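Local coordinates for sulfoquinovosidase (Escherichia coli, PDB 5AEG), which hydrolyses sulfoquinovosyl diacylglycerides and simpler sulfoquinovosides such as sulfoquinovosyl glycerol, releasing sulfoquinovose for breakdown by sulfoglycolysis, at residues K270-V282 against F548-T562. Sequence-based numbering, arbitrary orientation.
Sequences KKLDTMRNAGVKV and FDGDAETIAHFARMT
Met-275 fills the centre of this contact between helix 265-277 and the residues that lead into and form helix 552-567. From CB its chain folds twice, with chi2 at -55° and chi3 at -86°, and these bends bring the thioether in against Phe-548 and the second helix. CG of Met-275 rests near CE1 of Phe-548 at 3.8 Å. SD of Met-275 makes a Met-aromatic contact, 3.6 Å from CD1 of Phe-548. The same Met-275 sulfur also touches CG1 of Ile-555 at 3.7 Å. The tip, CE of Met-275, packs on CB of Phe-558 at 3.8 Å and also lies beside the carbonyl oxygen of Phe-548, a buried atom with no hydrogen-bond partner. CG2 of Ile-555 presses tightly on CB of Ala-278 at 3.4 Å, while staying near the sulfur.

Polar groups sit at both ends. Lys-271 NZ forms a salt bridge to Asp-549 OD2 at 2.8 Å, through the syn lone pair, and a water links NZ to OD1. At the other end Lys-281 N donates to OG1 of Thr-562 at 3.1 Å, with an angle of 157° at the hydrogen. That hydroxyl in turn donates to Phe-558 O. A valine in place of Thr-562 would keep the bulk but is likely to leave Lys-281 N without this acceptor.

The helices follow the first and last strands of the TIM barrel, 257-260 and 534-536, which are neighbours where the barrel closes. Leu-259 and Thr-536 of those strands also touch Phe-548. The apolar core around Met-275 probably carries most of the packing at this closure. The salt bridge, at a partly exposed, water-bridged edge, is probably weakened by solvent, whereas the buried Thr-562 hydroxyl ties the first segment's end to the second helix.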
# COMPACT_ATOMS: atom_id res chain seq x y z
N LYS A 270 24.78 -21.16 -2.31
CA LYS A 270 26.06 -20.50 -2.63
C LYS A 270 25.99 -19.02 -2.30
O LYS A 270 26.95 -18.43 -1.82
CB LYS A 270 26.44 -20.62 -4.11
CG LYS A 270 27.07 -21.99 -4.46
CD LYS A 270 27.94 -21.97 -5.73
CE LYS A 270 29.40 -21.50 -5.52
NZ LYS A 270 29.62 -20.01 -5.55
N LYS A 271 24.87 -18.43 -2.65
CA LYS A 271 24.71 -16.98 -2.42
C LYS A 271 24.58 -16.68 -0.93
O LYS A 271 25.23 -15.73 -0.48
CB LYS A 271 23.56 -16.39 -3.23
CG LYS A 271 23.84 -16.37 -4.70
CD LYS A 271 22.70 -15.67 -5.41
CE LYS A 271 22.72 -15.81 -6.92
NZ LYS A 271 23.89 -15.11 -7.44
N LEU A 272 23.85 -17.48 -0.18
CA LEU A 272 23.77 -17.34 1.26
C LEU A 272 25.15 -17.36 1.88
O LEU A 272 25.49 -16.54 2.79
CB LEU A 272 22.90 -18.44 1.92
CG LEU A 272 22.90 -18.53 3.44
CD1 LEU A 272 22.25 -17.25 4.01
CD2 LEU A 272 22.21 -19.79 3.96
N ASP A 273 25.96 -18.32 1.44
CA ASP A 273 27.28 -18.47 2.02
C ASP A 273 28.21 -17.35 1.69
O ASP A 273 28.96 -16.97 2.57
CB ASP A 273 27.93 -19.83 1.62
CG ASP A 273 27.28 -21.01 2.32
OD1 ASP A 273 26.83 -20.89 3.46
OD2 ASP A 273 27.26 -22.12 1.77
N THR A 274 28.25 -16.92 0.43
CA THR A 274 29.05 -15.80 0.02
C THR A 274 28.76 -14.52 0.85
O THR A 274 29.70 -13.81 1.26
CB THR A 274 28.77 -15.49 -1.46
OG1 THR A 274 29.20 -16.60 -2.24
CG2 THR A 274 29.42 -14.20 -1.92
N MET A 275 27.48 -14.26 1.07
CA MET A 275 27.09 -13.06 1.85
C MET A 275 27.46 -13.22 3.32
O MET A 275 28.06 -12.29 3.91
CB MET A 275 25.60 -12.79 1.71
CG MET A 275 25.23 -12.41 0.25
SD MET A 275 26.07 -11.06 -0.54
CE MET A 275 25.07 -9.66 0.03
N ARG A 276 27.06 -14.34 3.91
CA ARG A 276 27.31 -14.60 5.34
C ARG A 276 28.82 -14.59 5.61
O ARG A 276 29.25 -14.01 6.63
CB ARG A 276 26.74 -15.91 5.79
CG ARG A 276 25.32 -15.85 6.26
CD ARG A 276 24.93 -17.14 6.91
NE ARG A 276 25.45 -18.38 6.19
CZ ARG A 276 24.95 -19.61 6.36
NH1 ARG A 276 23.97 -19.81 7.24
NH2 ARG A 276 25.42 -20.64 5.65
N ASN A 277 29.63 -15.18 4.71
CA ASN A 277 31.07 -15.25 4.96
C ASN A 277 31.80 -13.95 4.76
O ASN A 277 32.90 -13.83 5.22
CB ASN A 277 31.77 -16.33 4.10
CG ASN A 277 31.29 -17.72 4.39
OD1 ASN A 277 30.65 -18.02 5.40
ND2 ASN A 277 31.55 -18.58 3.48
N ALA A 278 31.20 -12.99 4.08
CA ALA A 278 31.70 -11.64 3.98
C ALA A 278 31.18 -10.76 5.07
O ALA A 278 31.45 -9.59 5.05
CB ALA A 278 31.33 -11.04 2.63
N GLY A 279 30.46 -11.24 6.05
CA GLY A 279 30.04 -10.32 7.16
C GLY A 279 28.63 -9.73 6.99
O GLY A 279 28.19 -8.92 7.80
N VAL A 280 27.87 -10.18 5.98
CA VAL A 280 26.47 -9.67 5.80
C VAL A 280 25.56 -10.35 6.82
O VAL A 280 25.60 -11.54 6.98
CB VAL A 280 25.96 -9.85 4.35
CG1 VAL A 280 24.56 -9.22 4.19
CG2 VAL A 280 26.93 -9.21 3.36
N LYS A 281 24.71 -9.56 7.47
CA LYS A 281 23.69 -10.10 8.34
C LYS A 281 22.51 -10.51 7.45
O LYS A 281 21.85 -9.60 6.87
CB LYS A 281 23.20 -9.09 9.39
CG LYS A 281 24.29 -8.40 10.21
CD LYS A 281 25.21 -9.41 10.84
CE LYS A 281 26.05 -8.76 11.95
NZ LYS A 281 27.17 -8.05 11.30
N VAL A 282 22.24 -11.80 7.43
CA VAL A 282 21.24 -12.39 6.52
C VAL A 282 20.25 -13.11 7.39
O VAL A 282 20.63 -14.01 8.14
CB VAL A 282 21.85 -13.38 5.52
CG1 VAL A 282 20.77 -13.94 4.59
CG2 VAL A 282 22.88 -12.74 4.64
N PHE A 548 22.99 -8.07 -5.47
CA PHE A 548 23.64 -7.91 -4.13
C PHE A 548 25.06 -8.50 -4.03
O PHE A 548 25.82 -8.13 -3.15
CB PHE A 548 22.75 -8.43 -3.03
CG PHE A 548 22.40 -9.89 -3.10
CD1 PHE A 548 23.37 -10.86 -2.85
CD2 PHE A 548 21.07 -10.30 -3.33
CE1 PHE A 548 23.05 -12.22 -2.87
CE2 PHE A 548 20.74 -11.64 -3.37
CZ PHE A 548 21.71 -12.61 -3.10
N ASP A 549 25.38 -9.43 -4.95
CA ASP A 549 26.68 -10.12 -4.96
C ASP A 549 27.49 -9.78 -6.18
O ASP A 549 28.35 -10.55 -6.59
CB ASP A 549 26.48 -11.63 -4.79
CG ASP A 549 25.58 -12.25 -5.88
OD1 ASP A 549 24.94 -11.48 -6.67
OD2 ASP A 549 25.54 -13.50 -5.92
N GLY A 550 27.23 -8.61 -6.79
CA GLY A 550 27.84 -8.29 -8.10
C GLY A 550 29.36 -8.14 -8.02
O GLY A 550 30.05 -8.37 -8.99
N ASP A 551 29.86 -7.71 -6.87
CA ASP A 551 31.34 -7.53 -6.66
C ASP A 551 31.59 -7.33 -5.17
O ASP A 551 30.60 -7.24 -4.32
CB ASP A 551 31.98 -6.43 -7.60
CG ASP A 551 31.57 -4.98 -7.26
OD1 ASP A 551 30.91 -4.71 -6.21
OD2 ASP A 551 31.91 -4.08 -8.08
N ALA A 552 32.86 -7.25 -4.80
CA ALA A 552 33.20 -7.16 -3.38
C ALA A 552 32.71 -5.88 -2.75
O ALA A 552 32.24 -5.90 -1.57
CB ALA A 552 34.75 -7.30 -3.17
N GLU A 553 32.79 -4.79 -3.49
CA GLU A 553 32.34 -3.51 -2.95
C GLU A 553 30.82 -3.55 -2.63
O GLU A 553 30.38 -3.06 -1.59
CB GLU A 553 32.63 -2.40 -3.93
CG GLU A 553 32.21 -1.02 -3.45
CD GLU A 553 32.40 0.10 -4.47
OE1 GLU A 553 32.83 -0.17 -5.63
OE2 GLU A 553 32.14 1.26 -4.09
N THR A 554 30.05 -4.19 -3.50
CA THR A 554 28.61 -4.34 -3.27
C THR A 554 28.36 -5.17 -2.05
O THR A 554 27.55 -4.80 -1.21
CB THR A 554 27.94 -5.00 -4.51
OG1 THR A 554 28.22 -4.20 -5.65
CG2 THR A 554 26.40 -5.16 -4.29
N ILE A 555 29.04 -6.32 -1.93
CA ILE A 555 28.85 -7.21 -0.80
C ILE A 555 29.25 -6.50 0.52
O ILE A 555 28.53 -6.58 1.53
CB ILE A 555 29.66 -8.57 -0.97
CG1 ILE A 555 29.03 -9.41 -2.13
CG2 ILE A 555 29.58 -9.38 0.28
CD1 ILE A 555 29.93 -10.49 -2.68
N ALA A 556 30.40 -5.80 0.52
CA ALA A 556 30.82 -5.13 1.76
C ALA A 556 29.80 -4.01 2.14
O ALA A 556 29.64 -3.63 3.30
CB ALA A 556 32.21 -4.51 1.59
N HIS A 557 29.24 -3.38 1.09
CA HIS A 557 28.19 -2.38 1.31
C HIS A 557 26.98 -2.95 2.01
O HIS A 557 26.54 -2.39 3.04
CB HIS A 557 27.80 -1.64 0.01
CG HIS A 557 26.87 -0.52 0.25
ND1 HIS A 557 27.29 0.69 0.76
CD2 HIS A 557 25.51 -0.47 0.21
CE1 HIS A 557 26.23 1.46 0.93
NE2 HIS A 557 25.16 0.78 0.63
N PHE A 558 26.45 -4.08 1.53
CA PHE A 558 25.43 -4.84 2.25
C PHE A 558 25.87 -5.22 3.68
O PHE A 558 25.04 -5.18 4.64
CB PHE A 558 24.99 -6.06 1.38
CG PHE A 558 23.94 -5.71 0.35
CD1 PHE A 558 24.27 -5.10 -0.87
CD2 PHE A 558 22.61 -5.86 0.70
CE1 PHE A 558 23.28 -4.74 -1.76
CE2 PHE A 558 21.63 -5.51 -0.19
CZ PHE A 558 21.96 -4.93 -1.39
N ALA A 559 27.14 -5.65 3.84
CA ALA A 559 27.65 -5.98 5.20
C ALA A 559 27.50 -4.72 6.14
O ALA A 559 26.92 -4.82 7.19
CB ALA A 559 29.09 -6.52 5.18
N ARG A 560 27.92 -3.56 5.67
CA ARG A 560 27.87 -2.32 6.46
C ARG A 560 26.44 -1.93 6.79
O ARG A 560 26.11 -1.70 7.94
CB ARG A 560 28.58 -1.20 5.72
CG ARG A 560 28.42 0.24 6.32
CD ARG A 560 28.84 1.36 5.34
NE ARG A 560 28.54 2.69 5.88
CZ ARG A 560 29.18 3.27 6.91
NH1 ARG A 560 30.23 2.69 7.46
NH2 ARG A 560 28.80 4.44 7.38
N MET A 561 25.55 -1.93 5.78
CA MET A 561 24.19 -1.42 6.03
C MET A 561 23.31 -2.38 6.69
O MET A 561 22.41 -1.95 7.46
CB MET A 561 23.55 -0.83 4.72
CG MET A 561 24.42 0.20 4.00
SD MET A 561 25.14 1.49 5.05
CE MET A 561 23.66 2.39 5.50
N THR A 562 23.52 -3.69 6.50
CA THR A 562 22.82 -4.64 7.34
C THR A 562 23.29 -4.60 8.80
O THR A 562 22.49 -4.90 9.69
CB THR A 562 22.84 -6.10 6.83
OG1 THR A 562 24.18 -6.60 6.75
CG2 THR A 562 22.22 -6.16 5.44
O HOH W 1 22.32 -12.59 -7.30